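Local coordinates for protein aspartate semialdehyde dehydrogenase (Francisella tularensis subsp. tularensis, PDB 4WOJ) that probably catalyses the NADPH-dependent reductive dephosphorylation of L-aspartyl-4-phosphate to L-aspartate-semialdehyde, an early step toward lysine, methionine and threonine, as a homodimer, at residues A279-L284 with D341-C346; L158-N163 with K283-L288. One frame throughout, in Å; residues are numbered along the deposited sequence.

Contact 1: A279-L284 with D341-C346; sequences ALTVKL and DDIFHC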
loop_
_atom_site.group_PDB
_atom_site.type_symbol
_atom_site.label_atom_id
_atom_site.label_comp_id
_atom_site.label_asym_id
_atom_site.label_seq_id
_atom_site.Cartn_x
_atom_site.Cartn_y
_atom_site.Cartn_z
ATOM N N ALA B 279 -1.554 -6.356 -3.818
ATOM C CA ALA B 279 -1.530 -7.579 -3.050
ATOM C C ALA B 279 -2.831 -8.386 -3.246
ATOM O O ALA B 279 -3.920 -7.945 -2.936
ATOM C CB ALA B 279 -1.328 -7.261 -1.589
ATOM N N LEU B 280 -2.694 -9.598 -3.754
ATOM C CA LEU B 280 -3.809 -10.395 -4.120
ATOM C C LEU B 280 -3.897 -11.541 -3.172
ATOM O O LEU B 280 -2.892 -12.125 -2.796
ATOM C CB LEU B 280 -3.680 -10.910 -5.539
ATOM C CG LEU B 280 -3.598 -9.858 -6.631
ATOM C CD1 LEU B 280 -3.700 -10.586 -7.952
ATOM C CD2 LEU B 280 -4.665 -8.790 -6.566
ATOM N N THR B 281 -5.123 -11.832 -2.752
ATOM C CA THR B 281 -5.412 -13.059 -2.012
ATOM C C THR B 281 -6.489 -13.756 -2.799
ATOM O O THR B 281 -7.588 -13.243 -2.968
ATOM C CB THR B 281 -5.836 -12.751 -0.584
ATOM O OG1 THR B 281 -4.798 -11.980 0.058
ATOM C CG2 THR B 281 -6.053 -14.021 0.208
ATOM N N VAL B 282 -6.133 -14.895 -3.362
ATOM C CA VAL B 282 -6.964 -15.550 -4.371
ATOM C C VAL B 282 -7.419 -16.895 -3.839
ATOM O O VAL B 282 -6.568 -17.702 -3.406
ATOM C CB VAL B 282 -6.212 -15.797 -5.673
ATOM C CG1 VAL B 282 -7.154 -16.324 -6.722
ATOM C CG2 VAL B 282 -5.564 -14.502 -6.187
ATOM N N LYS B 283 -8.744 -17.119 -3.845
ATOM C CA LYS B 283 -9.299 -18.417 -3.460
ATOM C C LYS B 283 -9.527 -19.187 -4.742
ATOM O O LYS B 283 -10.132 -18.683 -5.670
ATOM C CB LYS B 283 -10.601 -18.268 -2.718
ATOM C CG LYS B 283 -11.170 -19.595 -2.250
ATOM C CD LYS B 283 -12.486 -19.405 -1.532
ATOM C CE LYS B 283 -12.831 -20.610 -0.696
ATOM N NZ LYS B 283 -12.033 -20.629 0.560
ATOM N N LEU B 284 -9.009 -20.409 -4.785
ATOM C CA LEU B 284 -9.121 -21.271 -5.963
ATOM C C LEU B 284 -10.339 -22.181 -5.918
ATOM O O LEU B 284 -10.904 -22.417 -4.864
ATOM C CB LEU B 284 -7.838 -22.105 -6.124
ATOM C CG LEU B 284 -6.549 -21.311 -6.448
ATOM C CD1 LEU B 284 -5.362 -22.233 -6.459
ATOM C CD2 LEU B 284 -6.644 -20.582 -7.774
ATOM N N ASP B 341 -6.628 -24.084 2.756
ATOM C CA ASP B 341 -5.826 -24.930 1.852
ATOM C C ASP B 341 -5.959 -24.537 0.374
ATOM O O ASP B 341 -5.115 -24.908 -0.420
ATOM C CB ASP B 341 -6.159 -26.420 2.050
ATOM C CG ASP B 341 -7.659 -26.714 1.962
ATOM O OD1 ASP B 341 -8.472 -25.840 2.353
ATOM O OD2 ASP B 341 -8.033 -27.831 1.519
ATOM N N ASP B 342 -7.021 -23.811 0.014
ATOM C CA ASP B 342 -7.244 -23.376 -1.369
ATOM C C ASP B 342 -6.915 -21.889 -1.674
ATOM O O ASP B 342 -7.169 -21.404 -2.756
ATOM C CB ASP B 342 -8.667 -23.722 -1.823
ATOM C CG ASP B 342 -9.745 -23.235 -0.871
ATOM O OD1 ASP B 342 -9.423 -22.432 0.016
ATOM O OD2 ASP B 342 -10.938 -23.656 -1.025
ATOM N N ILE B 343 -6.354 -21.168 -0.718
ATOM C CA ILE B 343 -6.084 -19.753 -0.920
ATOM C C ILE B 343 -4.610 -19.575 -1.120
ATOM O O ILE B 343 -3.837 -20.180 -0.432
ATOM C CB ILE B 343 -6.574 -18.899 0.276
ATOM C CG1 ILE B 343 -8.105 -18.992 0.363
ATOM C CG2 ILE B 343 -6.086 -17.459 0.140
ATOM C CD1 ILE B 343 -8.697 -18.319 1.576
ATOM N N PHE B 344 -4.221 -18.787 -2.097
ATOM C CA PHE B 344 -2.800 -18.343 -2.190
ATOM C C PHE B 344 -2.702 -16.839 -2.202
ATOM O O PHE B 344 -3.672 -16.147 -2.444
ATOM C CB PHE B 344 -2.061 -18.939 -3.393
ATOM C CG PHE B 344 -2.318 -18.234 -4.694
ATOM C CD1 PHE B 344 -3.388 -18.600 -5.492
ATOM C CD2 PHE B 344 -1.410 -17.299 -5.191
ATOM C CE1 PHE B 344 -3.617 -17.991 -6.706
ATOM C CE2 PHE B 344 -1.645 -16.677 -6.393
ATOM C CZ PHE B 344 -2.755 -17.009 -7.153
ATOM N N HIS B 345 -1.512 -16.359 -1.880
ATOM C CA HIS B 345 -1.179 -14.922 -1.932
ATOM C C HIS B 345 -0.118 -14.653 -2.960
ATOM O O HIS B 345 0.739 -15.502 -3.209
ATOM C CB HIS B 345 -0.606 -14.469 -0.600
ATOM C CG HIS B 345 -1.449 -14.842 0.579
ATOM N ND1 HIS B 345 -2.527 -14.089 0.998
ATOM C CD2 HIS B 345 -1.367 -15.886 1.439
ATOM C CE1 HIS B 345 -3.064 -14.645 2.063
ATOM N NE2 HIS B 345 -2.369 -15.727 2.359
ATOM N N CYS B 346 -0.148 -13.451 -3.529
ATOM C CA CYS B 346 0.897 -12.964 -4.388
ATOM C C CYS B 346 0.776 -11.474 -4.396
ATOM O O CYS B 346 -0.164 -10.958 -3.839
ATOM C CB CYS B 346 0.794 -13.505 -5.811
ATOM S SG CYS B 346 -0.754 -13.187 -6.655
HETATM O O HOH W 1 -1.604 -11.158 -0.296
HETATM O O HOH W 2 -12.647 -23.747 -2.993
#

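Contact 2: L158-N163 with K283-L288; sequences LVEWVN and KLRQKL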
loop_
_atom_site.group_PDB
_atom_site.type_symbol
_atom_site.label_atom_id
_atom_site.label_comp_id
_atom_site.label_asym_id
_atom_site.label_seq_id
_atom_site.Cartn_x
_atom_site.Cartn_y
_atom_site.Cartn_z
ATOM N N LEU B 158 -10.089 -21.335 -12.820
ATOM C CA LEU B 158 -9.677 -21.875 -11.511
ATOM C C LEU B 158 -9.900 -20.943 -10.316
ATOM O O LEU B 158 -9.770 -21.355 -9.171
ATOM C CB LEU B 158 -8.219 -22.336 -11.580
ATOM C CG LEU B 158 -8.024 -23.608 -12.426
ATOM C CD1 LEU B 158 -6.570 -23.971 -12.537
ATOM C CD2 LEU B 158 -8.780 -24.805 -11.851
ATOM N N VAL B 159 -10.310 -19.705 -10.574
ATOM C CA VAL B 159 -10.402 -18.708 -9.509
ATOM C C VAL B 159 -11.851 -18.578 -9.061
ATOM O O VAL B 159 -12.717 -18.257 -9.889
ATOM C CB VAL B 159 -9.914 -17.336 -10.010
ATOM C CG1 VAL B 159 -10.149 -16.268 -8.965
ATOM C CG2 VAL B 159 -8.461 -17.412 -10.421
ATOM N N GLU B 160 -12.072 -18.784 -7.755
ATOM C CA GLU B 160 -13.393 -18.696 -7.105
ATOM C C GLU B 160 -13.675 -17.257 -6.675
ATOM O O GLU B 160 -14.760 -16.760 -6.914
ATOM C CB GLU B 160 -13.475 -19.613 -5.875
ATOM C CG GLU B 160 -14.906 -19.863 -5.381
ATOM C CD GLU B 160 -15.007 -20.934 -4.300
ATOM O OE1 GLU B 160 -14.558 -22.086 -4.501
ATOM O OE2 GLU B 160 -15.553 -20.637 -3.223
ATOM N N TRP B 161 -12.699 -16.620 -6.004
ATOM C CA TRP B 161 -12.686 -15.159 -5.803
ATOM C C TRP B 161 -11.302 -14.539 -5.597
ATOM O O TRP B 161 -10.345 -15.237 -5.377
ATOM C CB TRP B 161 -13.616 -14.704 -4.687
ATOM C CG TRP B 161 -13.421 -15.266 -3.320
ATOM C CD1 TRP B 161 -14.310 -16.080 -2.664
ATOM C CD2 TRP B 161 -12.353 -14.995 -2.382
ATOM N NE1 TRP B 161 -13.857 -16.345 -1.417
ATOM C CE2 TRP B 161 -12.662 -15.705 -1.205
ATOM C CE3 TRP B 161 -11.164 -14.248 -2.432
ATOM C CZ2 TRP B 161 -11.834 -15.705 -0.083
ATOM C CZ3 TRP B 161 -10.328 -14.241 -1.315
ATOM C CH2 TRP B 161 -10.668 -14.967 -0.154
ATOM N N VAL B 162 -11.259 -13.196 -5.625
ATOM C CA VAL B 162 -10.033 -12.404 -5.426
ATOM C C VAL B 162 -10.200 -11.219 -4.474
ATOM O O VAL B 162 -10.981 -10.320 -4.745
ATOM C CB VAL B 162 -9.561 -11.773 -6.767
ATOM C CG1 VAL B 162 -8.222 -11.113 -6.588
ATOM C CG2 VAL B 162 -9.533 -12.813 -7.882
ATOM N N ASN B 163 -9.455 -11.208 -3.371
ATOM C CA ASN B 163 -9.283 -9.983 -2.611
ATOM C C ASN B 163 -8.082 -9.239 -3.173
ATOM O O ASN B 163 -7.002 -9.851 -3.272
ATOM C CB ASN B 163 -9.013 -10.274 -1.168
ATOM C CG ASN B 163 -9.066 -9.019 -0.320
ATOM O OD1 ASN B 163 -10.142 -8.591 0.071
ATOM N ND2 ASN B 163 -7.912 -8.454 0.014
ATOM N N LYS B 283 -8.744 -17.119 -3.845
ATOM C CA LYS B 283 -9.299 -18.417 -3.460
ATOM C C LYS B 283 -9.527 -19.187 -4.742
ATOM O O LYS B 283 -10.132 -18.683 -5.670
ATOM C CB LYS B 283 -10.601 -18.268 -2.718
ATOM C CG LYS B 283 -11.170 -19.595 -2.250
ATOM C CD LYS B 283 -12.486 -19.405 -1.532
ATOM C CE LYS B 283 -12.831 -20.610 -0.696
ATOM N NZ LYS B 283 -12.033 -20.629 0.560
ATOM N N LEU B 284 -9.009 -20.409 -4.785
ATOM C CA LEU B 284 -9.121 -21.271 -5.963
ATOM C C LEU B 284 -10.339 -22.181 -5.918
ATOM O O LEU B 284 -10.904 -22.417 -4.864
ATOM C CB LEU B 284 -7.838 -22.105 -6.124
ATOM C CG LEU B 284 -6.549 -21.311 -6.448
ATOM C CD1 LEU B 284 -5.362 -22.233 -6.459
ATOM C CD2 LEU B 284 -6.644 -20.582 -7.774
ATOM N N ARG B 285 -10.746 -22.700 -7.061
ATOM C CA ARG B 285 -11.832 -23.682 -7.076
ATOM C C ARG B 285 -11.341 -25.080 -6.695
ATOM O O ARG B 285 -12.136 -25.937 -6.377
ATOM C CB ARG B 285 -12.496 -23.770 -8.448
ATOM C CG ARG B 285 -13.151 -22.497 -8.909
ATOM C CD ARG B 285 -14.148 -22.774 -10.013
ATOM N NE ARG B 285 -14.402 -21.582 -10.826
ATOM C CZ ARG B 285 -15.160 -20.561 -10.450
ATOM N NH1 ARG B 285 -15.750 -20.553 -9.251
ATOM N NH2 ARG B 285 -15.341 -19.541 -11.282
ATOM N N GLN B 286 -10.041 -25.298 -6.783
ATOM C CA GLN B 286 -9.397 -26.574 -6.515
ATOM C C GLN B 286 -8.119 -26.303 -5.779
ATOM O O GLN B 286 -7.451 -25.308 -6.049
ATOM C CB GLN B 286 -8.937 -27.212 -7.813
ATOM C CG GLN B 286 -9.989 -27.924 -8.646
ATOM C CD GLN B 286 -9.560 -28.044 -10.097
ATOM O OE1 GLN B 286 -8.362 -28.093 -10.401
ATOM N NE2 GLN B 286 -10.532 -28.075 -11.002
ATOM N N LYS B 287 -7.743 -27.210 -4.889
ATOM C CA LYS B 287 -6.453 -27.110 -4.233
ATOM C C LYS B 287 -5.343 -27.451 -5.223
ATOM O O LYS B 287 -5.425 -28.411 -5.959
ATOM C CB LYS B 287 -6.410 -27.971 -2.975
ATOM C CG LYS B 287 -7.318 -27.388 -1.883
ATOM C CD LYS B 287 -8.550 -28.212 -1.552
ATOM C CE LYS B 287 -9.575 -27.325 -0.832
ATOM N NZ LYS B 287 -10.549 -28.049 0.038
ATOM N N LEU B 288 -4.330 -26.612 -5.248
ATOM C CA LEU B 288 -3.226 -26.730 -6.161
ATOM C C LEU B 288 -1.944 -26.522 -5.383
ATOM O O LEU B 288 -1.885 -25.693 -4.502
ATOM C CB LEU B 288 -3.311 -25.631 -7.202
ATOM C CG LEU B 288 -4.344 -25.726 -8.299
ATOM C CD1 LEU B 288 -4.115 -24.592 -9.275
ATOM C CD2 LEU B 288 -4.231 -27.037 -9.031
HETATM O O HOH W 3 -12.420 -18.708 -12.490
#

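Contact 1: A279-L284 with D341-C346
Leu-280 and Val-282 form antiparallel hydrogen-bonded pairs with Cys-346 and Phe-344, and the run of backbone bonds ends at Leu-284 N to Asp-342 O (2.9 Å). Side chains alternate between two faces. On one, the Phe-344 ring lies beside Val-282, with CE1 3.6 Å from Val-282 CB, and Leu-280 CB touches Cys-346 SG at 3.9 Å. From the end of the strand, Leu-284 CD2 comes to the edge of the Phe-344 ring, near its plane. Ile-293 of helix 290-298 packs on both Leu-284 and Phe-344. On the other face, Thr-281 and His-345 point the same way. His-345 ND1 donates to Thr-281 OG1 at 3.2 Å, close to the ring plane. The same OG1 bonds to Asn-163 of the second subunit, while His-345 NE2 bonds to Ser-337. Thr-281 CG2 packs on Ile-343 CG2 at 3.4 Å. Lys-283, paired with Ile-343, bends at its last torsion (chi4 77°), which brings NZ to the syn side of Asp-342 OD1 in a 3.2 Å salt bridge. The arrangement is an antiparallel pair of neighbouring strands in the mixed sheet of the dimerisation domain, with one face packed against a helix and the other reaching the second subunit.

Contact 2: L158-N163 with K283-L288
Trp-161 lays one face of its indole over the aliphatic part of Lys-283. Lys-283 CB sits 3.7 Å from the centroid of the six-membered ring, only 15° off its normal, a CH-pi contact. Lys-283 CD reaches Trp-161 NE1 at 3.4 Å. Glu-160 runs beside the lysine, pointing the same way, and its OE2 is 3.7 Å from Lys-283 CD. The backbone explains why both residues meet one lysine. Glu-160 N donates to Lys-283 O at 2.8 Å, Trp-161 N adds a weak bond to the same oxygen, and Lys-283 N returns one to Trp-161 O. This is a classic beta bulge. Arg-285 N donates to Leu-158 O at 2.7 Å. The guanidinium of Arg-285, salt-bridged to Asp-157, turns a face to Val-159 O, which stands 3.2 Å above its plane, offset toward the rim. The Glu-160 carboxylate plane is 11° from that of the guanidinium, although their charged atoms do not touch. Leu-158 crosses Leu-288 at about a right angle, CD1 to CD1 at 4.1 Å. Helix 290-298 packs on Leu-158 and Leu-288, helix 151-154 packs on Val-159, and strand 263-266 flanks strand 159-167 on the side away from strand 275-284.

How the contacts relate
Contacts 1 and 2 share strand 275-284, which has strand 343-351 on one side and strand 159-167 on the other. Their centres are 7 Å apart, and both use Lys-283 and Leu-284. Thr-281 N to Asn-163 O, at 2.8 Å, is a probable hydrogen bond between them. A salt bridge from Asp-341 OD2 to Lys-287 NZ (2.9 Å) also joins the two. Both contacts touch the second subunit, consistent with a place in the dimerisation domain. The Leu-280 side chain of contact 1 lies about 10 Å from that of His-276, the predicted proton acceptor. The Cys-346 side chain of contact 1 is about 13 Å from a bound sodium ion. Contact 2 lies away from the annotated sites.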